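Local coordinates for sensor protein (Pseudomonas syringae pv. tomato, PDB 2R8R) that forms the N-terminal, P-loop NTPase-like part of KdpD, a membrane sensor kinase thought to phosphorylate itself on histidine using ATP, at residues A84-L89 with G117-T122; V88-L93 with T104-D109; V35-G40 with N55-Q60; L7-G12 with T122-Q127. One frame throughout, in Å; residues are numbered along the deposited sequence.

Contact 1. Residues A84-L89 with G117-T122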
loop_
_atom_site.group_PDB
_atom_site.type_symbol
_atom_site.label_atom_id
_atom_site.label_comp_id
_atom_site.label_asym_id
_atom_site.label_seq_id
_atom_site.Cartn_x
_atom_site.Cartn_y
_atom_site.Cartn_z
ATOM N N ALA A 84 7.478 19.581 -4.666
ATOM C CA ALA A 84 7.522 18.907 -5.969
ATOM C C ALA A 84 8.689 17.932 -6.161
ATOM O O ALA A 84 9.515 18.131 -7.037
ATOM C CB ALA A 84 7.504 19.944 -7.112
ATOM N N PRO A 85 8.737 16.846 -5.373
ATOM C CA PRO A 85 9.781 15.842 -5.611
ATOM C C PRO A 85 9.564 15.147 -6.955
ATOM O O PRO A 85 8.498 15.261 -7.601
ATOM C CB PRO A 85 9.569 14.791 -4.477
ATOM C CG PRO A 85 8.541 15.309 -3.612
ATOM C CD PRO A 85 7.797 16.420 -4.329
ATOM N N SER A 86 10.554 14.395 -7.365
ATOM C CA SER A 86 10.429 13.681 -8.611
ATOM C C SER A 86 9.592 12.384 -8.430
ATOM O O SER A 86 8.821 12.026 -9.331
ATOM C CB SER A 86 11.812 13.407 -9.148
ATOM O OG SER A 86 11.780 12.422 -10.135
ATOM N N LEU A 87 9.764 11.714 -7.274
ATOM C CA LEU A 87 9.107 10.443 -6.925
ATOM C C LEU A 87 8.600 10.506 -5.505
ATOM O O LEU A 87 9.353 10.839 -4.590
ATOM C CB LEU A 87 10.093 9.287 -7.016
ATOM C CG LEU A 87 9.629 7.847 -6.662
ATOM C CD1 LEU A 87 8.395 7.413 -7.495
ATOM C CD2 LEU A 87 10.782 6.864 -6.827
ATOM N N VAL A 88 7.313 10.205 -5.309
ATOM C CA VAL A 88 6.742 10.083 -3.947
ATOM C C VAL A 88 6.342 8.634 -3.662
ATOM O O VAL A 88 5.713 7.963 -4.489
ATOM C CB VAL A 88 5.567 11.075 -3.673
ATOM C CG1 VAL A 88 5.037 10.928 -2.247
ATOM C CG2 VAL A 88 6.041 12.493 -3.870
ATOM N N LEU A 89 6.765 8.152 -2.492
ATOM C CA LEU A 89 6.394 6.828 -2.012
ATOM C C LEU A 89 5.170 6.907 -1.113
ATOM O O LEU A 89 5.141 7.676 -0.122
ATOM C CB LEU A 89 7.550 6.184 -1.244
ATOM C CG LEU A 89 8.895 6.282 -1.950
ATOM C CD1 LEU A 89 9.909 5.511 -1.105
ATOM C CD2 LEU A 89 8.803 5.775 -3.382
ATOM N N GLY A 117 2.875 16.065 -12.198
ATOM C CA GLY A 117 4.067 15.538 -12.833
ATOM C C GLY A 117 4.974 14.759 -11.892
ATOM O O GLY A 117 6.103 14.456 -12.226
ATOM N N ILE A 118 4.489 14.469 -10.693
ATOM C CA ILE A 118 5.248 13.722 -9.699
ATOM C C ILE A 118 4.982 12.222 -9.924
ATOM O O ILE A 118 3.831 11.778 -10.015
ATOM C CB ILE A 118 4.871 14.190 -8.245
ATOM C CG1 ILE A 118 5.141 15.711 -8.102
ATOM C CG2 ILE A 118 5.619 13.353 -7.125
ATOM C CD1 ILE A 118 4.423 16.362 -6.905
ATOM N N ASP A 119 6.054 11.448 -10.032
ATOM C CA ASP A 119 5.943 9.989 -10.074
ATOM C C ASP A 119 5.546 9.462 -8.704
ATOM O O ASP A 119 5.919 10.030 -7.671
ATOM C CB ASP A 119 7.282 9.348 -10.504
ATOM C CG ASP A 119 7.688 9.718 -11.930
ATOM O OD1 ASP A 119 6.818 9.829 -12.826
ATOM O OD2 ASP A 119 8.899 9.884 -12.153
ATOM N N VAL A 120 4.783 8.372 -8.706
ATOM C CA VAL A 120 4.356 7.728 -7.491
ATOM C C VAL A 120 4.582 6.218 -7.499
ATOM O O VAL A 120 4.252 5.528 -8.470
ATOM C CB VAL A 120 2.867 8.036 -7.142
ATOM C CG1 VAL A 120 2.492 7.272 -5.873
ATOM C CG2 VAL A 120 2.617 9.570 -6.951
ATOM N N TYR A 121 5.162 5.714 -6.406
ATOM C CA TYR A 121 5.193 4.257 -6.111
ATOM C C TYR A 121 4.176 4.020 -5.002
ATOM O O TYR A 121 4.065 4.819 -4.077
ATOM C CB TYR A 121 6.572 3.795 -5.602
ATOM C CG TYR A 121 7.711 3.694 -6.620
ATOM C CD1 TYR A 121 7.569 4.107 -7.929
ATOM C CD2 TYR A 121 8.968 3.192 -6.224
ATOM C CE1 TYR A 121 8.634 4.030 -8.840
ATOM C CE2 TYR A 121 10.024 3.098 -7.128
ATOM C CZ TYR A 121 9.843 3.512 -8.440
ATOM O OH TYR A 121 10.894 3.394 -9.327
ATOM N N THR A 122 3.417 2.936 -5.119
ATOM C CA THR A 122 2.379 2.614 -4.136
ATOM C C THR A 122 2.261 1.114 -3.944
ATOM O O THR A 122 2.760 0.339 -4.740
ATOM C CB THR A 122 0.975 3.267 -4.518
ATOM O OG1 THR A 122 0.107 3.249 -3.376
ATOM C CG2 THR A 122 0.286 2.552 -5.696
HETATM O O HOH W 1 8.611 13.366 -11.836
#
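L87 lays its CD1 methyl over one face of the Y121 ring, toward the rim, in a CH-pi contact 3.8 Å from the ring centroid. L87 has CG anti to its backbone N (chi1 179°) and crosses the tyrosine at about a right angle, so its CD2 reaches the ring near CZ. L89 runs alongside Y121 instead, its CD2 3.7 Å from Y121 CB. On the side of the sheet away from L87 and L89, V88 CG2 meets I118 CG2, from the residue just before the strand, at 3.4 Å, tighter than ordinary van der Waals contact. Between these layers the strands 87-90 and 119-125 pair in parallel. V88 N donates to D119 O at 2.7 Å, nearly straight and in the carbonyl plane, and V88 O accepts Y121 N at 3.0 Å. Where the pairing begins, S86 O is gripped twice: D119 N reaches it at 2.9 Å from above the carbonyl plane, and a water donates to both S86 O and G117 O. G117 closes helix 106-115 with a Schellman motif. D119 OD1 turns to R6 N. The contact thus joins backbone hydrogen bonds to mostly apolar side chains, with polar D119 and one bridging water at the strand start.

Contact 2. Residues V88-L93 with T104-D109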
loop_
_atom_site.group_PDB
_atom_site.type_symbol
_atom_site.label_atom_id
_atom_site.label_comp_id
_atom_site.label_asym_id
_atom_site.label_seq_id
_atom_site.Cartn_x
_atom_site.Cartn_y
_atom_site.Cartn_z
ATOM N N VAL A 88 7.313 10.205 -5.309
ATOM C CA VAL A 88 6.742 10.083 -3.947
ATOM C C VAL A 88 6.342 8.634 -3.662
ATOM O O VAL A 88 5.713 7.963 -4.489
ATOM C CB VAL A 88 5.567 11.075 -3.673
ATOM C CG1 VAL A 88 5.037 10.928 -2.247
ATOM C CG2 VAL A 88 6.041 12.493 -3.870
ATOM N N LEU A 89 6.765 8.152 -2.492
ATOM C CA LEU A 89 6.394 6.828 -2.012
ATOM C C LEU A 89 5.170 6.907 -1.113
ATOM O O LEU A 89 5.141 7.676 -0.122
ATOM C CB LEU A 89 7.550 6.184 -1.244
ATOM C CG LEU A 89 8.895 6.282 -1.950
ATOM C CD1 LEU A 89 9.909 5.511 -1.105
ATOM C CD2 LEU A 89 8.803 5.775 -3.382
ATOM N N VAL A 90 4.157 6.135 -1.490
ATOM C CA VAL A 90 2.817 6.177 -0.856
ATOM C C VAL A 90 2.280 4.748 -0.625
ATOM O O VAL A 90 1.789 4.107 -1.559
ATOM C CB VAL A 90 1.808 6.966 -1.717
ATOM C CG1 VAL A 90 0.386 7.001 -1.036
ATOM C CG2 VAL A 90 2.335 8.391 -2.022
ATOM N N ASP A 91 2.432 4.243 0.607
ATOM C CA ASP A 91 1.829 2.973 1.008
ATOM C C ASP A 91 0.310 3.044 0.976
ATOM O O ASP A 91 -0.268 4.099 1.197
ATOM C CB ASP A 91 2.323 2.528 2.399
ATOM C CG ASP A 91 3.387 1.441 2.315
ATOM O OD1 ASP A 91 3.192 0.469 1.536
ATOM O OD2 ASP A 91 4.403 1.541 3.036
ATOM N N GLU A 92 -0.323 1.928 0.637
ATOM C CA GLU A 92 -1.753 1.742 0.832
ATOM C C GLU A 92 -2.686 2.566 -0.057
ATOM O O GLU A 92 -3.352 3.496 0.400
ATOM C CB GLU A 92 -2.097 1.848 2.323
ATOM C CG GLU A 92 -1.423 0.671 3.055
ATOM C CD GLU A 92 -1.597 0.625 4.573
ATOM O OE1 GLU A 92 -2.445 1.389 5.137
ATOM O OE2 GLU A 92 -0.865 -0.214 5.183
ATOM N N LEU A 93 -2.745 2.142 -1.320
ATOM C CA LEU A 93 -3.444 2.822 -2.404
ATOM C C LEU A 93 -4.973 2.937 -2.169
ATOM O O LEU A 93 -5.608 3.914 -2.618
ATOM C CB LEU A 93 -3.165 2.038 -3.707
ATOM C CG LEU A 93 -3.795 2.413 -5.049
ATOM C CD1 LEU A 93 -3.511 3.883 -5.484
ATOM C CD2 LEU A 93 -3.322 1.426 -6.098
ATOM N N THR A 104 -11.510 12.259 -0.091
ATOM C CA THR A 104 -12.026 11.067 0.574
ATOM C C THR A 104 -10.987 9.947 0.643
ATOM O O THR A 104 -10.807 9.304 1.693
ATOM C CB THR A 104 -13.297 10.592 -0.166
ATOM O OG1 THR A 104 -14.281 11.643 -0.096
ATOM C CG2 THR A 104 -13.899 9.299 0.470
ATOM N N LYS A 105 -10.286 9.741 -0.472
ATOM C CA LYS A 105 -9.454 8.582 -0.679
ATOM C C LYS A 105 -8.026 8.991 -0.967
ATOM O O LYS A 105 -7.764 9.990 -1.642
ATOM C CB LYS A 105 -9.983 7.765 -1.865
ATOM C CG LYS A 105 -11.344 7.116 -1.696
ATOM C CD LYS A 105 -11.493 6.084 -0.564
ATOM C CE LYS A 105 -10.778 4.765 -0.860
ATOM N NZ LYS A 105 -11.075 3.565 0.044
ATOM N N ARG A 106 -7.088 8.181 -0.497
ATOM C CA ARG A 106 -5.671 8.384 -0.805
ATOM C C ARG A 106 -5.331 8.219 -2.287
ATOM O O ARG A 106 -4.432 8.868 -2.744
ATOM C CB ARG A 106 -4.825 7.470 0.039
ATOM C CG ARG A 106 -3.334 7.624 -0.149
ATOM C CD ARG A 106 -2.610 6.742 0.865
ATOM N NE ARG A 106 -2.650 7.334 2.197
ATOM C CZ ARG A 106 -2.199 6.737 3.294
ATOM N NH1 ARG A 106 -1.668 5.508 3.225
ATOM N NH2 ARG A 106 -2.267 7.379 4.471
ATOM N N TRP A 107 -6.062 7.379 -3.032
ATOM C CA TRP A 107 -5.873 7.286 -4.473
ATOM C C TRP A 107 -6.073 8.637 -5.169
ATOM O O TRP A 107 -5.349 8.934 -6.095
ATOM C CB TRP A 107 -6.682 6.159 -5.133
ATOM C CG TRP A 107 -8.198 6.282 -5.213
ATOM C CD1 TRP A 107 -9.103 5.608 -4.451
ATOM C CD2 TRP A 107 -8.966 7.057 -6.153
ATOM N NE1 TRP A 107 -10.386 5.925 -4.842
ATOM C CE2 TRP A 107 -10.333 6.829 -5.867
ATOM C CE3 TRP A 107 -8.634 7.930 -7.200
ATOM C CZ2 TRP A 107 -11.366 7.443 -6.585
ATOM C CZ3 TRP A 107 -9.657 8.541 -7.912
ATOM C CH2 TRP A 107 -11.001 8.298 -7.596
ATOM N N GLN A 108 -6.996 9.464 -4.676
ATOM C CA GLN A 108 -7.164 10.834 -5.189
ATOM C C GLN A 108 -5.988 11.738 -4.885
ATOM O O GLN A 108 -5.639 12.576 -5.698
ATOM C CB GLN A 108 -8.416 11.487 -4.613
ATOM C CG GLN A 108 -9.678 10.851 -5.022
ATOM C CD GLN A 108 -10.854 11.407 -4.246
ATOM O OE1 GLN A 108 -11.322 10.763 -3.329
ATOM N NE2 GLN A 108 -11.307 12.639 -4.589
ATOM N N ASP A 109 -5.414 11.609 -3.696
ATOM C CA ASP A 109 -4.165 12.271 -3.359
ATOM C C ASP A 109 -3.076 11.947 -4.385
ATOM O O ASP A 109 -2.366 12.815 -4.870
ATOM C CB ASP A 109 -3.641 11.808 -1.992
ATOM C CG ASP A 109 -4.515 12.249 -0.795
ATOM O OD1 ASP A 109 -5.525 13.003 -0.953
ATOM O OD2 ASP A 109 -4.139 11.830 0.322
HETATM O O HOH W 2 -1.205 4.110 5.616
HETATM O O HOH W 3 -7.499 5.306 -1.585
#
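Polar contacts centre on R106, whose side chain leaves the first turn of helix 106-115 with CG anti to the backbone N and bends at chi3 (-76°) to bring the guanidinium against the loop after strand 87-90. R106 NH1 donates to D91 O at 2.8 Å; the bond is bent, 140° at the hydrogen, and the nitrogen sits above the carbonyl plane. A water in the guanidinium plane accepts from the same NH1 at 2.8 Å and donates to E92 OE1, so the two groups are linked through water while E92 OE1 and R106 NH1 stay 4.6 Å apart. R106 NH2 forms a salt bridge with E74 OE1, and the two acids would probably stabilise the charged form of the arginine. A second water ties the backbones together, donating to L93 O at 2.6 Å and accepting from W107 N. Apolar contact is slighter. V90 CG1 lies 3.6 Å from R106 CD as the two side chains run antiparallel, and L93 CD1 meets W107 CB at 3.9 Å. The W107 ring leads away, edge-to-face with W151. The D91 side chain points away from the helix, its OD1 bonded to T123 OG1 and T20 OG1. This is the strand-to-helix connection of a beta-alpha-beta unit, and an acid at the strand end beside T20 of the probable P-loop is consistent with the Walker B position of a P-loop NTPase.

Contact 3. Residues V35-G40 with N55-Q60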
loop_
_atom_site.group_PDB
_atom_site.type_symbol
_atom_site.label_atom_id
_atom_site.label_comp_id
_atom_site.label_asym_id
_atom_site.label_seq_id
_atom_site.Cartn_x
_atom_site.Cartn_y
_atom_site.Cartn_z
ATOM N N VAL A 35 17.644 10.493 -8.500
ATOM C CA VAL A 35 16.222 10.917 -8.463
ATOM C C VAL A 35 15.905 11.546 -7.107
ATOM O O VAL A 35 16.300 11.032 -6.072
ATOM C CB VAL A 35 15.255 9.716 -8.748
ATOM C CG1 VAL A 35 13.773 10.128 -8.680
ATOM C CG2 VAL A 35 15.565 9.103 -10.120
ATOM N N ARG A 36 15.221 12.678 -7.125
ATOM C CA ARG A 36 14.747 13.308 -5.924
ATOM C C ARG A 36 13.527 12.535 -5.404
ATOM O O ARG A 36 12.390 12.772 -5.802
ATOM C CB ARG A 36 14.420 14.798 -6.180
ATOM C CG ARG A 36 15.665 15.687 -6.480
ATOM C CD ARG A 36 15.253 17.125 -6.883
ATOM N NE ARG A 36 14.557 17.139 -8.179
ATOM C CZ ARG A 36 13.252 17.352 -8.373
ATOM N NH1 ARG A 36 12.443 17.634 -7.371
ATOM N NH2 ARG A 36 12.761 17.305 -9.610
ATOM N N VAL A 37 13.809 11.610 -4.506
ATOM C CA VAL A 37 12.819 10.729 -3.908
ATOM C C VAL A 37 12.347 11.270 -2.562
ATOM O O VAL A 37 13.142 11.774 -1.791
ATOM C CB VAL A 37 13.404 9.303 -3.705
ATOM C CG1 VAL A 37 12.342 8.343 -3.093
ATOM C CG2 VAL A 37 13.950 8.767 -5.023
HETATM N N MSE A 38 11.049 11.172 -2.310
HETATM C CA MSE A 38 10.457 11.554 -1.050
HETATM C C MSE A 38 9.443 10.481 -0.593
HETATM O O MSE A 38 8.612 10.002 -1.368
HETATM C CB MSE A 38 9.750 12.877 -1.190
HETATM C CG MSE A 38 9.187 13.408 0.106
HETATM SE SE MSE A 38 10.574 14.114 1.296
HETATM C CE MSE A 38 10.714 15.796 0.325
ATOM N N ALA A 39 9.557 10.081 0.659
ATOM C CA ALA A 39 8.575 9.232 1.297
ATOM C C ALA A 39 7.433 10.126 1.758
ATOM O O ALA A 39 7.639 11.047 2.550
ATOM C CB ALA A 39 9.213 8.464 2.471
ATOM N N GLY A 40 6.237 9.866 1.223
ATOM C CA GLY A 40 5.020 10.595 1.607
ATOM C C GLY A 40 4.313 9.920 2.760
ATOM O O GLY A 40 4.049 10.530 3.801
ATOM N N ASN A 55 14.896 4.959 6.639
ATOM C CA ASN A 55 15.756 5.969 7.239
ATOM C C ASN A 55 16.874 6.446 6.323
ATOM O O ASN A 55 17.487 7.462 6.609
ATOM C CB ASN A 55 16.317 5.487 8.598
ATOM C CG ASN A 55 15.247 5.541 9.727
ATOM O OD1 ASN A 55 15.348 4.781 10.712
ATOM N ND2 ASN A 55 14.218 6.439 9.587
ATOM N N GLY A 56 17.118 5.750 5.218
ATOM C CA GLY A 56 17.995 6.258 4.169
ATOM C C GLY A 56 17.352 7.124 3.082
ATOM O O GLY A 56 18.026 7.517 2.126
ATOM N N LEU A 57 16.051 7.392 3.199
ATOM C CA LEU A 57 15.308 8.126 2.204
ATOM C C LEU A 57 14.785 9.421 2.816
ATOM O O LEU A 57 14.424 9.441 4.000
ATOM C CB LEU A 57 14.115 7.294 1.703
ATOM C CG LEU A 57 14.414 6.013 0.922
ATOM C CD1 LEU A 57 13.162 5.128 0.822
ATOM C CD2 LEU A 57 14.987 6.329 -0.444
ATOM N N PRO A 58 14.739 10.514 2.026
ATOM C CA PRO A 58 14.079 11.697 2.530
ATOM C C PRO A 58 12.618 11.385 2.879
ATOM O O PRO A 58 11.960 10.571 2.193
ATOM C CB PRO A 58 14.163 12.666 1.350
ATOM C CG PRO A 58 15.354 12.175 0.567
ATOM C CD PRO A 58 15.252 10.719 0.656
ATOM N N GLN A 59 12.122 12.046 3.928
ATOM C CA GLN A 59 10.792 11.768 4.460
ATOM C C GLN A 59 10.017 13.044 4.694
ATOM O O GLN A 59 10.564 14.015 5.232
ATOM C CB GLN A 59 10.930 11.001 5.751
ATOM C CG GLN A 59 11.465 9.579 5.555
ATOM C CD GLN A 59 11.909 8.990 6.859
ATOM O OE1 GLN A 59 11.206 9.086 7.843
ATOM N NE2 GLN A 59 13.070 8.379 6.875
ATOM N N GLN A 60 8.741 13.045 4.279
ATOM C CA GLN A 60 7.873 14.201 4.487
ATOM C C GLN A 60 7.052 14.011 5.756
ATOM O O GLN A 60 6.244 13.118 5.811
ATOM C CB GLN A 60 6.966 14.368 3.287
ATOM C CG GLN A 60 6.057 15.584 3.322
ATOM C CD GLN A 60 6.804 16.886 3.121
ATOM O OE1 GLN A 60 7.497 17.075 2.109
ATOM N NE2 GLN A 60 6.672 17.811 4.104
HETATM O O HOH W 4 3.804 13.261 4.264
#
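Two backbone hydrogen bonds, both made by A39, hold the loop 55-60 against strand 37-39. A39 N donates to P58 O at 2.9 Å along an almost straight line, although the nitrogen stands above the carbonyl plane. A39 O takes Q60 N at 2.9 Å, the donor lying nearly along the C=O axis. Together they make a single bridge between A39 and Q59, whose CA atoms are 4.6 Å apart. One step further on, a water lies within hydrogen-bonding distance of G40 O and Q60 O, continuing the link where the chain turns a corner at G40. Outside this polar centre the packing involves several side chains. The P58 ring sits against the V37 carbonyl, with P58 CG 3.3 Å from V37 O. M38, a selenomethionine, starts with CG anti to its backbone N (chi1 -176°), then bends at chi2 and chi3, so that the selenium folds back over the loop: SE lies 3.9 Å from P58 CB and 3.6 Å from Q59 C. Its CE ends near Q60 OE1. V37 CG1 and L57 CD2 touch more loosely at 4.3 Å. Strand 37-39 is the outermost of the parallel sheet on this side, with strand 87-90 bonded along its other edge. L57 packs on L24, H28 and L31 of helix 19-32, while M38 and Q60 both pack on L80 of helix 77-83.

Contact 4. Residues L7-G12 with T122-Q127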
loop_
_atom_site.group_PDB
_atom_site.type_symbol
_atom_site.label_atom_id
_atom_site.label_comp_id
_atom_site.label_asym_id
_atom_site.label_seq_id
_atom_site.Cartn_x
_atom_site.Cartn_y
_atom_site.Cartn_z
ATOM N N LEU A 7 2.593 6.168 -12.264
ATOM C CA LEU A 7 2.271 5.304 -11.132
ATOM C C LEU A 7 2.807 3.896 -11.332
ATOM O O LEU A 7 2.505 3.256 -12.342
ATOM C CB LEU A 7 0.745 5.195 -10.972
ATOM C CG LEU A 7 0.165 4.521 -9.712
ATOM C CD1 LEU A 7 0.648 5.162 -8.348
ATOM C CD2 LEU A 7 -1.378 4.499 -9.854
ATOM N N LYS A 8 3.550 3.412 -10.331
ATOM C CA LYS A 8 3.927 2.013 -10.187
ATOM C C LYS A 8 3.274 1.415 -8.926
ATOM O O LYS A 8 3.464 1.913 -7.817
ATOM C CB LYS A 8 5.451 1.868 -10.146
ATOM C CG LYS A 8 5.937 0.426 -10.141
ATOM C CD LYS A 8 7.448 0.330 -10.113
ATOM C CE LYS A 8 7.895 -1.165 -10.252
ATOM N NZ LYS A 8 9.410 -1.458 -10.123
ATOM N N VAL A 9 2.492 0.351 -9.119
ATOM C CA VAL A 9 1.801 -0.337 -8.040
ATOM C C VAL A 9 2.522 -1.633 -7.753
ATOM O O VAL A 9 2.708 -2.441 -8.660
ATOM C CB VAL A 9 0.337 -0.675 -8.421
ATOM C CG1 VAL A 9 -0.459 -1.403 -7.234
ATOM C CG2 VAL A 9 -0.376 0.582 -8.943
ATOM N N PHE A 10 2.938 -1.812 -6.498
ATOM C CA PHE A 10 3.416 -3.108 -5.988
ATOM C C PHE A 10 2.213 -3.830 -5.419
ATOM O O PHE A 10 1.704 -3.451 -4.377
ATOM C CB PHE A 10 4.492 -2.910 -4.946
ATOM C CG PHE A 10 5.742 -2.247 -5.486
ATOM C CD1 PHE A 10 6.876 -3.017 -5.840
ATOM C CD2 PHE A 10 5.800 -0.855 -5.663
ATOM C CE1 PHE A 10 8.042 -2.381 -6.340
ATOM C CE2 PHE A 10 6.968 -0.222 -6.165
ATOM C CZ PHE A 10 8.085 -0.979 -6.479
ATOM N N LEU A 11 1.743 -4.836 -6.158
ATOM C CA LEU A 11 0.552 -5.611 -5.828
ATOM C C LEU A 11 0.905 -6.876 -5.056
ATOM O O LEU A 11 1.864 -7.569 -5.414
ATOM C CB LEU A 11 -0.188 -6.019 -7.098
ATOM C CG LEU A 11 -1.413 -6.955 -6.969
ATOM C CD1 LEU A 11 -2.595 -6.235 -6.247
ATOM C CD2 LEU A 11 -1.821 -7.483 -8.380
ATOM N N GLY A 12 0.112 -7.193 -4.026
ATOM C CA GLY A 12 0.326 -8.378 -3.213
ATOM C C GLY A 12 -0.995 -9.046 -2.860
ATOM O O GLY A 12 -2.042 -8.410 -2.950
ATOM N N THR A 122 3.417 2.936 -5.119
ATOM C CA THR A 122 2.379 2.614 -4.136
ATOM C C THR A 122 2.261 1.114 -3.944
ATOM O O THR A 122 2.760 0.339 -4.740
ATOM C CB THR A 122 0.975 3.267 -4.518
ATOM O OG1 THR A 122 0.107 3.249 -3.376
ATOM C CG2 THR A 122 0.286 2.552 -5.696
ATOM N N THR A 123 1.618 0.719 -2.856
ATOM C CA THR A 123 1.362 -0.692 -2.551
ATOM C C THR A 123 -0.136 -0.902 -2.370
ATOM O O THR A 123 -0.851 -0.003 -1.924
ATOM C CB THR A 123 2.077 -1.091 -1.284
ATOM O OG1 THR A 123 1.512 -0.347 -0.211
ATOM C CG2 THR A 123 3.587 -0.773 -1.393
ATOM N N VAL A 124 -0.618 -2.084 -2.742
ATOM C CA VAL A 124 -1.972 -2.453 -2.467
ATOM C C VAL A 124 -2.088 -3.975 -2.386
ATOM O O VAL A 124 -1.423 -4.693 -3.145
ATOM C CB VAL A 124 -2.916 -1.899 -3.543
ATOM C CG1 VAL A 124 -2.802 -2.709 -4.886
ATOM C CG2 VAL A 124 -4.373 -1.822 -3.007
ATOM N N ASN A 125 -2.939 -4.447 -1.467
ATOM C CA ASN A 125 -3.382 -5.857 -1.437
ATOM C C ASN A 125 -4.578 -6.093 -2.342
ATOM O O ASN A 125 -5.436 -5.239 -2.468
ATOM C CB ASN A 125 -3.698 -6.309 -0.023
ATOM C CG ASN A 125 -2.477 -6.477 0.795
ATOM O OD1 ASN A 125 -2.393 -6.011 1.945
ATOM N ND2 ASN A 125 -1.489 -7.091 0.207
ATOM N N VAL A 126 -4.629 -7.268 -2.954
ATOM C CA VAL A 126 -5.611 -7.541 -4.000
ATOM C C VAL A 126 -7.065 -7.452 -3.527
ATOM O O VAL A 126 -7.939 -7.152 -4.333
ATOM C CB VAL A 126 -5.355 -8.902 -4.662
ATOM C CG1 VAL A 126 -5.729 -10.045 -3.736
ATOM C CG2 VAL A 126 -6.102 -8.963 -5.948
ATOM N N GLN A 127 -7.298 -7.694 -2.231
ATOM C CA GLN A 127 -8.651 -7.706 -1.626
ATOM C C GLN A 127 -9.439 -6.402 -1.757
ATOM O O GLN A 127 -10.684 -6.399 -1.682
ATOM C CB GLN A 127 -8.561 -8.037 -0.129
ATOM C CG GLN A 127 -7.754 -7.024 0.656
ATOM C CD GLN A 127 -7.497 -7.417 2.089
ATOM O OE1 GLN A 127 -8.355 -7.149 2.929
ATOM N NE2 GLN A 127 -6.298 -8.025 2.397
#
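V124 places CG1 in the crowded position between its backbone N and carbonyl carbon (chi1 75°), which sets that methyl between two neighbours across the strands: V9 CG1 at 3.6 Å and L11 CD1 at 3.8 Å. T122 turns in a related way, CG2 in the crowded position and OG1 anti to the backbone N (chi1 -164°). Its methyl therefore points at L7 CD1, 3.7 Å away, and at V9 CG2, while OG1 swings to the carbonyl of V90. L11, with CG anti to its backbone N, lies beside V124 pointing the same way and extends CD1 to V126. On the opposite face, F10 has CG anti to its carbonyl carbon (chi1 -63°), so T122 O meets the ring at its edge, in plane, with F10 CD2 at 3.4 Å. Strands 7-12 and 119-125 are parallel neighbours within the five-stranded sheet of a P-loop NTPase fold, and strand 7-12 leads directly into the probable Walker A loop. The backbone pairing is regular: F10 N donates to T122 O at 2.8 Å, almost perfectly straight, and F10 O receives V124 N at 3.2 Å from above the carbonyl plane. T122 N bonds to K8 O, and G12 N to V124 O. At the loop end G12 O is held by V126 N at 2.8 Å, nearly along the C=O axis, with N125 ND2 adding a weak bond at 3.5 Å. The N125 side chain also touches P15 of the loop and lies near a bound sulfate, probably from the crystallisation liquor.

Overall arrangement
Contacts 1 and 4 pair neighbouring strands of one parallel sheet (87-90 with 119-125, 119-125 with 7-12), while contact 3 adds a loop to edge strand 37-39. Contact 4 is the most central, its centre about 6 Å from that of the chain, and contacts 1 and 3 lie further out on one side. Contacts 1 and 4 share T122 and rely on regular strand pairing with largely apolar side chains. Contact 3, partly exposed at the sheet edge, has one bridge and a water. Contact 2 shares V88 and L89 with contact 1 but leaves the sheet for a helix, so an arginine and waters replace strand pairing. Contacts 2 and 4 adjoin beside the probable phosphate-binding loop.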